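Local coordinates for magnesium and cobalt efflux protein CorC (Neisseria meningitidis serogroup B, PDB 3OI8) that probably takes part in magnesium and cobalt ion transport, and whose paired CBS domains, the part of the protein described here, bind adenosine, at residues 72-77 against 88-93; 111-116 against 131-136; 123-128 against 149-154. All blocks are in the same frame, centred on the assembly; numbering follows the deposited sequence.

Contact 1: 72-77 against 88-93; sequences SRFPVI and LHAKDL. With ADN (adenosine), chain C.
The aliphatic part of Arg73 lies across the imidazole of His89. Its CG sits 3.6 Å from the centroid of the His89 ring and only 4° off the ring normal, a CH-pi contact centred on the face, and CD follows over the CE1 side. The Arg73 chain is bent at chi2 and chi3, so the guanidinium does not stack on the imidazole; the two planes stand 89° apart, with His89 ND1 near the guanidinium plane at its edge. Should His89 be protonated, the nearby guanidinium would probably oppose that charge.

Behind these side chains runs the antiparallel hairpin of strands 73-77 and 84-89 in the first CBS domain, where Arg73 and His89 form a non-hydrogen-bonded pair. Phe74 and Leu88 form the next, hydrogen-bonded pair: Phe74 N gives to Leu88 O and Leu88 N to Phe74 O, each at 2.8 Å. Their side chains take the other face of the sheet, where helix 59-69 packs on Phe74. The Phe74 ring turns its edge to Ala90 CB, while Val76 CG2 meets Leu88 CB at 3.9 Å. Where the 3-10 turn begins, Ala90 N donates almost straight (172°) to Ser72 O, which also accepts from a water that links it to Lys91 N. The Arg73 carbonyl serves the ligand instead: O accepts from adenosine N6 at 2.8 Å.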
loop_
_atom_site.group_PDB
_atom_site.type_symbol
_atom_site.label_atom_id
_atom_site.label_comp_id
_atom_site.label_asym_id
_atom_site.label_seq_id
_atom_site.Cartn_x
_atom_site.Cartn_y
_atom_site.Cartn_z
ATOM N N SER A 72 -8.626 3.917 6.003
ATOM C CA SER A 72 -9.244 3.541 4.736
ATOM C C SER A 72 -10.145 2.317 4.840
ATOM O O SER A 72 -11.104 2.186 4.073
ATOM C CB SER A 72 -8.169 3.298 3.667
ATOM O OG SER A 72 -7.465 4.497 3.383
ATOM N N ARG A 73 -9.822 1.414 5.770
ATOM C CA ARG A 73 -10.580 0.162 5.943
ATOM C C ARG A 73 -10.912 -0.069 7.411
ATOM O O ARG A 73 -10.113 0.272 8.277
ATOM C CB ARG A 73 -9.773 -1.017 5.397
ATOM C CG ARG A 73 -9.927 -1.185 3.895
ATOM C CD ARG A 73 -8.692 -1.726 3.258
ATOM N NE ARG A 73 -7.581 -0.800 3.424
ATOM C CZ ARG A 73 -7.051 -0.076 2.446
ATOM N NH1 ARG A 73 -6.043 0.739 2.709
ATOM N NH2 ARG A 73 -7.520 -0.173 1.207
ATOM N N PHE A 74 -12.092 -0.643 7.672
ATOM C CA PHE A 74 -12.606 -0.844 9.032
ATOM C C PHE A 74 -13.286 -2.208 9.173
ATOM O O PHE A 74 -14.177 -2.540 8.384
ATOM C CB PHE A 74 -13.657 0.227 9.347
ATOM C CG PHE A 74 -13.144 1.638 9.241
ATOM C CD1 PHE A 74 -12.805 2.351 10.378
ATOM C CD2 PHE A 74 -13.009 2.246 8.010
ATOM C CE1 PHE A 74 -12.333 3.654 10.293
ATOM C CE2 PHE A 74 -12.527 3.544 7.913
ATOM C CZ PHE A 74 -12.185 4.248 9.053
ATOM N N PRO A 75 -12.884 -2.994 10.183
ATOM C CA PRO A 75 -13.652 -4.201 10.521
ATOM C C PRO A 75 -15.061 -3.784 10.916
ATOM O O PRO A 75 -15.227 -2.766 11.577
ATOM C CB PRO A 75 -12.953 -4.732 11.784
ATOM C CG PRO A 75 -11.583 -4.094 11.773
ATOM C CD PRO A 75 -11.756 -2.760 11.109
ATOM N N VAL A 76 -16.059 -4.562 10.538
ATOM C CA VAL A 76 -17.425 -4.286 10.969
ATOM C C VAL A 76 -17.822 -5.408 11.927
ATOM O O VAL A 76 -17.623 -6.578 11.605
ATOM C CB VAL A 76 -18.391 -4.229 9.781
ATOM C CG1 VAL A 76 -19.852 -4.144 10.273
ATOM C CG2 VAL A 76 -18.064 -3.011 8.882
ATOM N N ILE A 77 -18.371 -5.050 13.088
ATOM C CA ILE A 77 -18.624 -6.035 14.135
ATOM C C ILE A 77 -20.108 -6.202 14.453
ATOM O O ILE A 77 -20.939 -5.314 14.195
ATOM C CB ILE A 77 -17.903 -5.694 15.447
ATOM C CG1 ILE A 77 -18.392 -4.343 15.990
ATOM C CG2 ILE A 77 -16.401 -5.728 15.256
ATOM C CD1 ILE A 77 -18.107 -4.105 17.453
ATOM N N LEU A 88 -15.300 -2.918 5.858
ATOM C CA LEU A 88 -15.797 -1.818 5.053
ATOM C C LEU A 88 -14.618 -0.992 4.606
ATOM O O LEU A 88 -13.781 -0.629 5.428
ATOM C CB LEU A 88 -16.723 -0.894 5.846
ATOM C CG LEU A 88 -16.975 0.382 5.019
ATOM C CD1 LEU A 88 -18.037 0.161 3.950
ATOM C CD2 LEU A 88 -17.321 1.586 5.878
ATOM N N HIS A 89 -14.572 -0.707 3.306
ATOM C CA HIS A 89 -13.608 0.207 2.695
ATOM C C HIS A 89 -14.240 1.585 2.606
ATOM O O HIS A 89 -15.309 1.740 2.013
ATOM C CB HIS A 89 -13.264 -0.292 1.294
ATOM C CG HIS A 89 -12.529 -1.593 1.300
ATOM N ND1 HIS A 89 -11.439 -1.839 0.495
ATOM C CD2 HIS A 89 -12.700 -2.705 2.053
ATOM C CE1 HIS A 89 -10.984 -3.057 0.737
ATOM N NE2 HIS A 89 -11.734 -3.603 1.678
ATOM N N ALA A 90 -13.587 2.576 3.204
ATOM C CA ALA A 90 -14.138 3.925 3.295
ATOM C C ALA A 90 -14.722 4.415 1.958
ATOM O O ALA A 90 -15.791 5.026 1.911
ATOM C CB ALA A 90 -13.053 4.899 3.776
ATOM N N LYS A 91 -14.011 4.157 0.872
ATOM C CA LYS A 91 -14.428 4.697 -0.416
ATOM C C LYS A 91 -15.632 3.978 -1.023
ATOM O O LYS A 91 -16.196 4.445 -2.003
ATOM C CB LYS A 91 -13.267 4.728 -1.406
ATOM C CG LYS A 91 -12.733 3.381 -1.841
ATOM C CD LYS A 91 -11.517 3.588 -2.758
ATOM C CE LYS A 91 -10.798 2.280 -3.091
ATOM N NZ LYS A 91 -11.560 1.432 -4.055
ATOM N N ASP A 92 -16.026 2.845 -0.451
ATOM C CA ASP A 92 -17.255 2.188 -0.895
ATOM C C ASP A 92 -18.478 2.965 -0.418
ATOM O O ASP A 92 -19.571 2.831 -0.977
ATOM C CB ASP A 92 -17.291 0.711 -0.455
ATOM C CG ASP A 92 -16.327 -0.151 -1.265
ATOM O OD1 ASP A 92 -15.929 0.300 -2.362
ATOM O OD2 ASP A 92 -15.959 -1.264 -0.821
ATOM N N LEU A 93 -18.289 3.802 0.603
ATOM C CA LEU A 93 -19.372 4.645 1.098
ATOM C C LEU A 93 -19.826 5.677 0.045
ATOM O O LEU A 93 -20.956 6.164 0.092
ATOM C CB LEU A 93 -18.956 5.372 2.379
ATOM C CG LEU A 93 -18.882 4.559 3.680
ATOM C CD1 LEU A 93 -18.277 5.427 4.771
ATOM C CD2 LEU A 93 -20.272 4.082 4.088
HETATM O "O5'" ADN C . -4.461 4.587 9.118
HETATM C "C5'" ADN C . -3.181 5.035 9.484
HETATM C "C4'" ADN C . -2.492 3.988 10.411
HETATM O "O4'" ADN C . -3.415 3.555 11.455
HETATM C "C3'" ADN C . -2.060 2.738 9.616
HETATM O "O3'" ADN C . -0.680 2.782 9.376
HETATM C "C2'" ADN C . -2.405 1.570 10.508
HETATM O "O2'" ADN C . -1.298 1.224 11.309
HETATM C "C1'" ADN C . -3.505 2.094 11.431
HETATM N N9 ADN C . -4.834 1.679 10.985
HETATM C C8 ADN C . -5.372 1.664 9.562
HETATM N N7 ADN C . -6.804 1.207 9.625
HETATM C C5 ADN C . -7.152 0.949 11.101
HETATM C C6 ADN C . -8.464 0.475 11.799
HETATM N N6 ADN C . -9.664 0.237 10.997
HETATM N N1 ADN C . -8.495 0.317 13.248
HETATM C C2 ADN C . -7.261 0.612 14.088
HETATM N N3 ADN C . -5.975 1.081 13.405
HETATM C C4 ADN C . -5.941 1.243 11.930
HETATM O O HOH W 1 -11.156 3.048 1.195
#

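Contact 2: 111-116 against 131-136; sequences PAVFVP and QRNHMA. With ADN (adenosine), chain F.
Val113 stands with CG1 anti to its backbone N (chi1 171°), which leaves CG2 beside that nitrogen and facing the amide of Asn133. Asn133 has a chi1 of -149°, away from a staggered value, and brings ND2 to 3.6 Å from Val113 CG2, the two side chains crossing obliquely. The pair lies in a beta-alpha-beta unit of the second CBS domain, in which helix 121-130 connects the parallel strands 114-116 and 135-139. Arg132, just after that helix, has left helical geometry with a positive phi (49°), and the chain then turns through Asn133 and His134 into the second strand.

Further along, the methyl of Ala136 points toward the opposing segment. It lies 4.0 Å from Val115 CG2, the branch that occupies the crowded position between backbone N and carbonyl carbon, and more loosely against Val113 CG1. As in regular parallel pairing, Ile137 bonds through its backbone to both Val113 and Val115. Selenomethionine Met135 sends its end away from this contact, to the adenosine pocket. Its carbonyl remains in the contact: one water accepts from Val113 N at 2.8 Å and donates to Met135 O at 2.7 Å.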
loop_
_atom_site.group_PDB
_atom_site.type_symbol
_atom_site.label_atom_id
_atom_site.label_comp_id
_atom_site.label_asym_id
_atom_site.label_seq_id
_atom_site.Cartn_x
_atom_site.Cartn_y
_atom_site.Cartn_z
ATOM N N PRO A 111 -16.050 -9.536 2.694
ATOM C CA PRO A 111 -15.660 -10.598 3.635
ATOM C C PRO A 111 -14.280 -10.330 4.238
ATOM O O PRO A 111 -13.414 -9.769 3.578
ATOM C CB PRO A 111 -15.615 -11.855 2.759
ATOM C CG PRO A 111 -15.542 -11.354 1.345
ATOM C CD PRO A 111 -16.252 -10.046 1.327
ATOM N N ALA A 112 -14.092 -10.706 5.496
ATOM C CA ALA A 112 -12.802 -10.542 6.174
ATOM C C ALA A 112 -11.883 -11.726 5.882
ATOM O O ALA A 112 -12.331 -12.869 5.827
ATOM C CB ALA A 112 -13.015 -10.421 7.672
ATOM N N VAL A 113 -10.599 -11.447 5.688
ATOM C CA VAL A 113 -9.598 -12.505 5.617
ATOM C C VAL A 113 -9.011 -12.695 7.016
ATOM O O VAL A 113 -8.704 -11.718 7.697
ATOM C CB VAL A 113 -8.500 -12.149 4.606
ATOM C CG1 VAL A 113 -7.364 -13.133 4.691
ATOM C CG2 VAL A 113 -9.084 -12.123 3.200
ATOM N N PHE A 114 -8.919 -13.939 7.470
ATOM C CA PHE A 114 -8.427 -14.228 8.822
ATOM C C PHE A 114 -7.044 -14.869 8.781
ATOM O O PHE A 114 -6.759 -15.680 7.897
ATOM C CB PHE A 114 -9.411 -15.134 9.569
ATOM C CG PHE A 114 -10.763 -14.508 9.780
ATOM C CD1 PHE A 114 -10.966 -13.607 10.804
ATOM C CD2 PHE A 114 -11.816 -14.794 8.934
ATOM C CE1 PHE A 114 -12.217 -13.013 10.997
ATOM C CE2 PHE A 114 -13.056 -14.203 9.117
ATOM C CZ PHE A 114 -13.253 -13.312 10.150
ATOM N N VAL A 115 -6.178 -14.493 9.717
ATOM C CA VAL A 115 -4.839 -15.092 9.800
ATOM C C VAL A 115 -4.442 -15.258 11.263
ATOM O O VAL A 115 -4.867 -14.461 12.105
ATOM C CB VAL A 115 -3.770 -14.217 9.118
ATOM C CG1 VAL A 115 -4.041 -14.083 7.609
ATOM C CG2 VAL A 115 -3.709 -12.843 9.777
ATOM N N PRO A 116 -3.610 -16.278 11.567
ATOM C CA PRO A 116 -3.070 -16.499 12.924
ATOM C C PRO A 116 -1.882 -15.588 13.206
ATOM O O PRO A 116 -1.270 -15.070 12.271
ATOM C CB PRO A 116 -2.582 -17.953 12.893
ATOM C CG PRO A 116 -2.590 -18.372 11.421
ATOM C CD PRO A 116 -3.034 -17.206 10.579
ATOM N N GLN A 131 -4.144 -11.279 -3.467
ATOM C CA GLN A 131 -5.578 -11.097 -3.267
ATOM C C GLN A 131 -6.003 -9.649 -3.441
ATOM O O GLN A 131 -7.175 -9.319 -3.250
ATOM C CB GLN A 131 -5.984 -11.515 -1.850
ATOM C CG GLN A 131 -5.530 -12.889 -1.394
ATOM C CD GLN A 131 -5.782 -13.101 0.097
ATOM O OE1 GLN A 131 -5.220 -12.397 0.945
ATOM N NE2 GLN A 131 -6.637 -14.066 0.421
ATOM N N ARG A 132 -5.055 -8.778 -3.767
ATOM C CA ARG A 132 -5.329 -7.345 -3.761
ATOM C C ARG A 132 -5.992 -6.989 -2.440
ATOM O O ARG A 132 -6.925 -6.190 -2.386
ATOM C CB ARG A 132 -6.235 -6.960 -4.930
ATOM C CG ARG A 132 -5.534 -6.908 -6.277
ATOM C CD ARG A 132 -4.512 -5.788 -6.319
ATOM N NE ARG A 132 -4.180 -5.425 -7.692
ATOM C CZ ARG A 132 -4.928 -4.632 -8.451
ATOM N NH1 ARG A 132 -6.054 -4.120 -7.970
ATOM N NH2 ARG A 132 -4.553 -4.350 -9.691
ATOM N N ASN A 133 -5.507 -7.623 -1.377
ATOM C CA ASN A 133 -6.015 -7.416 -0.033
ATOM C C ASN A 133 -5.184 -6.337 0.645
ATOM O O ASN A 133 -4.011 -6.142 0.289
ATOM C CB ASN A 133 -5.910 -8.720 0.771
ATOM C CG ASN A 133 -7.007 -8.850 1.790
ATOM O OD1 ASN A 133 -8.130 -8.398 1.549
ATOM N ND2 ASN A 133 -6.699 -9.451 2.947
ATOM N N HIS A 134 -5.781 -5.641 1.614
ATOM C CA HIS A 134 -5.059 -4.615 2.374
ATOM C C HIS A 134 -5.096 -4.821 3.888
ATOM O O HIS A 134 -4.264 -4.283 4.619
ATOM C CB HIS A 134 -5.606 -3.229 2.044
ATOM C CG HIS A 134 -5.180 -2.727 0.703
ATOM N ND1 HIS A 134 -6.006 -2.756 -0.399
ATOM C CD2 HIS A 134 -4.002 -2.209 0.281
ATOM C CE1 HIS A 134 -5.357 -2.270 -1.443
ATOM N NE2 HIS A 134 -4.140 -1.929 -1.057
HETATM N N MSE A 135 -6.070 -5.587 4.356
HETATM C CA MSE A 135 -6.227 -5.788 5.792
HETATM C C MSE A 135 -6.624 -7.231 6.074
HETATM O O MSE A 135 -7.357 -7.844 5.297
HETATM C CB MSE A 135 -7.259 -4.795 6.359
HETATM C CG MSE A 135 -7.794 -5.111 7.759
HETATM SE SE MSE A 135 -9.100 -3.776 8.395
HETATM C CE MSE A 135 -7.884 -2.265 8.660
ATOM N N ALA A 136 -6.107 -7.783 7.164
ATOM C CA ALA A 136 -6.575 -9.081 7.627
ATOM C C ALA A 136 -6.909 -8.971 9.106
ATOM O O ALA A 136 -6.401 -8.092 9.808
ATOM C CB ALA A 136 -5.530 -10.146 7.409
HETATM O "O5'" ADN F . -4.009 -0.318 -7.771
HETATM C "C5'" ADN F . -4.123 -1.193 -8.864
HETATM C "C4'" ADN F . -3.208 -0.710 -10.030
HETATM O "O4'" ADN F . -3.689 0.560 -10.559
HETATM C "C3'" ADN F . -1.751 -0.493 -9.556
HETATM O "O3'" ADN F . -0.858 -0.995 -10.515
HETATM C "C2'" ADN F . -1.585 1.000 -9.478
HETATM O "O2'" ADN F . -0.285 1.392 -9.861
HETATM C "C1'" ADN F . -2.561 1.486 -10.548
HETATM N N9 ADN F . -3.036 2.807 -10.177
HETATM C C8 ADN F . -3.162 3.405 -8.785
HETATM N N7 ADN F . -3.697 4.804 -8.949
HETATM C C5 ADN F . -3.905 5.046 -10.451
HETATM C C6 ADN F . -4.425 6.265 -11.257
HETATM N N6 ADN F . -4.848 7.484 -10.575
HETATM N N1 ADN F . -4.498 6.179 -12.707
HETATM C C2 ADN F . -4.076 4.925 -13.454
HETATM N N3 ADN F . -3.568 3.727 -12.663
HETATM C C4 ADN F . -3.491 3.816 -11.192
HETATM O O HOH W 2 -9.901 -8.783 5.349
#

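Contact 3: 123-128 against 149-154; sequences ALLKEF and VTFEDI. With ADN (adenosine), chain C.
Leu124 opens the contact from helix 121-130. With CG anti to the backbone N (chi1 -174°), it reaches tip to tip toward Val149, its CD2 touching both valine methyls and lying 3.7 Å from CG1. Its other methyl, CD1, rests over one face of the Phe128 ring, toward the rim, so that two residues one helical turn apart pack on each other as well as on the opposing segment.

Leu125 starts off to one side, but its end swings closer: CD1 meets the edge of the Phe151 ring at CE1, 3.7 Å away. Closer to the backbone, Leu125 CB lies 4.0 Å from Ile154 CD1. Arg28 of the second subunit also packs on Leu125.

Phe128 comes next and has the largest contact of these residues. Its CD2-CE2-CZ side runs along the backbone where strand 145-150 passes into helix 151-154, with CE2 3.5 Å from Phe151 N and CZ 3.8 Å from Val149 O, the latter at the ring edge. Ile154 CD1 also lies in the ring plane, 3.8 Å from Phe128 CD2, and is thereby held among Leu124, Leu125 and Phe128. All the touching residues are buried.

The side of helix 151-154 carrying Asp153 faces the ligand. Thr150, at its N-cap, points away from helix 121-130, and its OG1 accepts from Asp153 N at 3.1 Å. Asp153 OD1 accepts from adenosine O3' at 2.7 Å, and the carboxylate also lies close to O2'. A strand leading into a helix whose first turn offers an aspartate to the ribose is the nucleoside-binding arrangement of CBS domains.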
loop_
_atom_site.group_PDB
_atom_site.type_symbol
_atom_site.label_atom_id
_atom_site.label_comp_id
_atom_site.label_asym_id
_atom_site.label_seq_id
_atom_site.Cartn_x
_atom_site.Cartn_y
_atom_site.Cartn_z
ATOM N N ALA A 123 4.880 -14.286 4.042
ATOM C CA ALA A 123 3.690 -14.958 3.492
ATOM C C ALA A 123 2.503 -14.006 3.431
ATOM O O ALA A 123 1.738 -13.999 2.464
ATOM C CB ALA A 123 3.316 -16.187 4.330
ATOM N N LEU A 124 2.323 -13.223 4.489
ATOM C CA LEU A 124 1.221 -12.269 4.504
ATOM C C LEU A 124 1.380 -11.289 3.351
ATOM O O LEU A 124 0.417 -10.995 2.633
ATOM C CB LEU A 124 1.156 -11.522 5.834
ATOM C CG LEU A 124 -0.058 -10.605 6.020
ATOM C CD1 LEU A 124 -1.377 -11.360 5.857
ATOM C CD2 LEU A 124 0.012 -9.959 7.383
ATOM N N LEU A 125 2.600 -10.790 3.162
ATOM C CA LEU A 125 2.825 -9.790 2.122
ATOM C C LEU A 125 2.489 -10.367 0.757
ATOM O O LEU A 125 1.879 -9.692 -0.073
ATOM C CB LEU A 125 4.259 -9.265 2.158
ATOM C CG LEU A 125 4.643 -8.384 0.967
ATOM C CD1 LEU A 125 3.666 -7.213 0.822
ATOM C CD2 LEU A 125 6.057 -7.881 1.145
ATOM N N LYS A 126 2.874 -11.622 0.531
ATOM C CA LYS A 126 2.623 -12.267 -0.752
ATOM C C LYS A 126 1.132 -12.401 -0.984
ATOM O O LYS A 126 0.628 -12.098 -2.068
ATOM C CB LYS A 126 3.289 -13.640 -0.819
ATOM C CG LYS A 126 3.093 -14.337 -2.162
ATOM C CD LYS A 126 4.130 -15.431 -2.409
ATOM C CE LYS A 126 3.694 -16.779 -1.844
ATOM N NZ LYS A 126 3.680 -16.798 -0.357
ATOM N N GLU A 127 0.422 -12.840 0.048
ATOM C CA GLU A 127 -1.036 -12.959 -0.026
ATOM C C GLU A 127 -1.780 -11.620 -0.191
ATOM O O GLU A 127 -2.752 -11.540 -0.951
ATOM C CB GLU A 127 -1.565 -13.773 1.153
ATOM C CG GLU A 127 -1.164 -15.239 1.043
ATOM C CD GLU A 127 -1.312 -15.997 2.342
ATOM O OE1 GLU A 127 -2.281 -15.733 3.089
ATOM O OE2 GLU A 127 -0.452 -16.865 2.611
ATOM N N PHE A 128 -1.314 -10.573 0.489
ATOM C CA PHE A 128 -1.885 -9.243 0.272
ATOM C C PHE A 128 -1.721 -8.839 -1.191
ATOM O O PHE A 128 -2.650 -8.305 -1.796
ATOM C CB PHE A 128 -1.200 -8.197 1.139
ATOM C CG PHE A 128 -1.772 -8.090 2.539
ATOM C CD1 PHE A 128 -3.106 -8.345 2.778
ATOM C CD2 PHE A 128 -0.974 -7.690 3.595
ATOM C CE1 PHE A 128 -3.635 -8.218 4.062
ATOM C CE2 PHE A 128 -1.490 -7.560 4.879
ATOM C CZ PHE A 128 -2.822 -7.828 5.111
ATOM N N VAL A 149 -4.237 -6.579 10.967
ATOM C CA VAL A 149 -2.943 -6.258 10.366
ATOM C C VAL A 149 -3.174 -5.710 8.963
ATOM O O VAL A 149 -4.087 -6.171 8.246
ATOM C CB VAL A 149 -1.953 -7.479 10.396
ATOM C CG1 VAL A 149 -2.542 -8.697 9.704
ATOM C CG2 VAL A 149 -0.580 -7.100 9.803
ATOM N N THR A 150 -2.389 -4.697 8.590
ATOM C CA THR A 150 -2.577 -4.042 7.302
ATOM C C THR A 150 -1.313 -4.050 6.432
ATOM O O THR A 150 -0.189 -4.072 6.936
ATOM C CB THR A 150 -3.022 -2.563 7.476
ATOM O OG1 THR A 150 -1.906 -1.790 7.928
ATOM C CG2 THR A 150 -4.162 -2.443 8.508
ATOM N N PHE A 151 -1.546 -4.037 5.124
ATOM C CA PHE A 151 -0.511 -3.941 4.099
ATOM C C PHE A 151 0.376 -2.734 4.358
ATOM O O PHE A 151 1.598 -2.844 4.432
ATOM C CB PHE A 151 -1.190 -3.836 2.726
ATOM C CG PHE A 151 -0.241 -3.586 1.576
ATOM C CD1 PHE A 151 0.561 -4.607 1.086
ATOM C CD2 PHE A 151 -0.186 -2.340 0.964
ATOM C CE1 PHE A 151 1.434 -4.379 0.021
ATOM C CE2 PHE A 151 0.676 -2.104 -0.099
ATOM C CZ PHE A 151 1.489 -3.127 -0.573
ATOM N N GLU A 152 -0.242 -1.577 4.537
ATOM C CA GLU A 152 0.530 -0.351 4.693
ATOM C C GLU A 152 1.415 -0.372 5.933
ATOM O O GLU A 152 2.488 0.232 5.942
ATOM C CB GLU A 152 -0.383 0.879 4.650
ATOM C CG GLU A 152 -1.113 1.010 3.308
ATOM C CD GLU A 152 -1.813 2.346 3.123
ATOM O OE1 GLU A 152 -2.230 2.643 1.979
ATOM O OE2 GLU A 152 -1.945 3.098 4.115
ATOM N N ASP A 153 0.985 -1.094 6.964
ATOM C CA ASP A 153 1.792 -1.241 8.174
ATOM C C ASP A 153 3.026 -2.114 7.960
ATOM O O ASP A 153 4.077 -1.868 8.544
ATOM C CB ASP A 153 0.968 -1.845 9.309
ATOM C CG ASP A 153 0.180 -0.810 10.068
ATOM O OD1 ASP A 153 0.471 0.395 9.892
ATOM O OD2 ASP A 153 -0.720 -1.205 10.841
ATOM N N ILE A 154 2.893 -3.155 7.150
ATOM C CA ILE A 154 3.999 -4.089 6.981
ATOM C C ILE A 154 5.023 -3.640 5.921
ATOM O O ILE A 154 6.177 -4.070 5.958
ATOM C CB ILE A 154 3.512 -5.542 6.724
ATOM C CG1 ILE A 154 2.886 -5.690 5.340
ATOM C CG2 ILE A 154 2.532 -5.990 7.804
ATOM C CD1 ILE A 154 2.485 -7.129 5.043
HETATM O "O5'" ADN C . -4.461 4.587 9.118
HETATM C "C5'" ADN C . -3.181 5.035 9.484
HETATM C "C4'" ADN C . -2.492 3.988 10.411
HETATM O "O4'" ADN C . -3.415 3.555 11.455
HETATM C "C3'" ADN C . -2.060 2.738 9.616
HETATM O "O3'" ADN C . -0.680 2.782 9.376
HETATM C "C2'" ADN C . -2.405 1.570 10.508
HETATM O "O2'" ADN C . -1.298 1.224 11.309
HETATM C "C1'" ADN C . -3.505 2.094 11.431
HETATM N N9 ADN C . -4.834 1.679 10.985
HETATM C C8 ADN C . -5.372 1.664 9.562
HETATM N N7 ADN C . -6.804 1.207 9.625
HETATM C C5 ADN C . -7.152 0.949 11.101
HETATM C C6 ADN C . -8.464 0.475 11.799
HETATM N N6 ADN C . -9.664 0.237 10.997
HETATM N N1 ADN C . -8.495 0.317 13.248
HETATM C C2 ADN C . -7.261 0.612 14.088
HETATM N N3 ADN C . -5.975 1.081 13.405
HETATM C C4 ADN C . -5.941 1.243 11.930
#

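Contact 1 belongs to the first CBS domain, contacts 2 and 3 to the second, and one adenosine is held between the two domains. Contact 1 supplies the Arg73 carbonyl to its base and contact 3 the Asp153 carboxylate to its ribose, although the centres of these contacts are about 17 Å apart. Contact 2 touches both: Met135 CE packs 3.4 Å from Arg73 O and Met135 SE lies 3.9 Å from Pro75 CD. Contacts 2 and 3, with centres about 9 Å apart, share a sheet, in which Ala136 N and Val149 O are 2.8 Å apart, a probable hydrogen bond. Asn51 and His71 also hydrogen-bond this nucleoside.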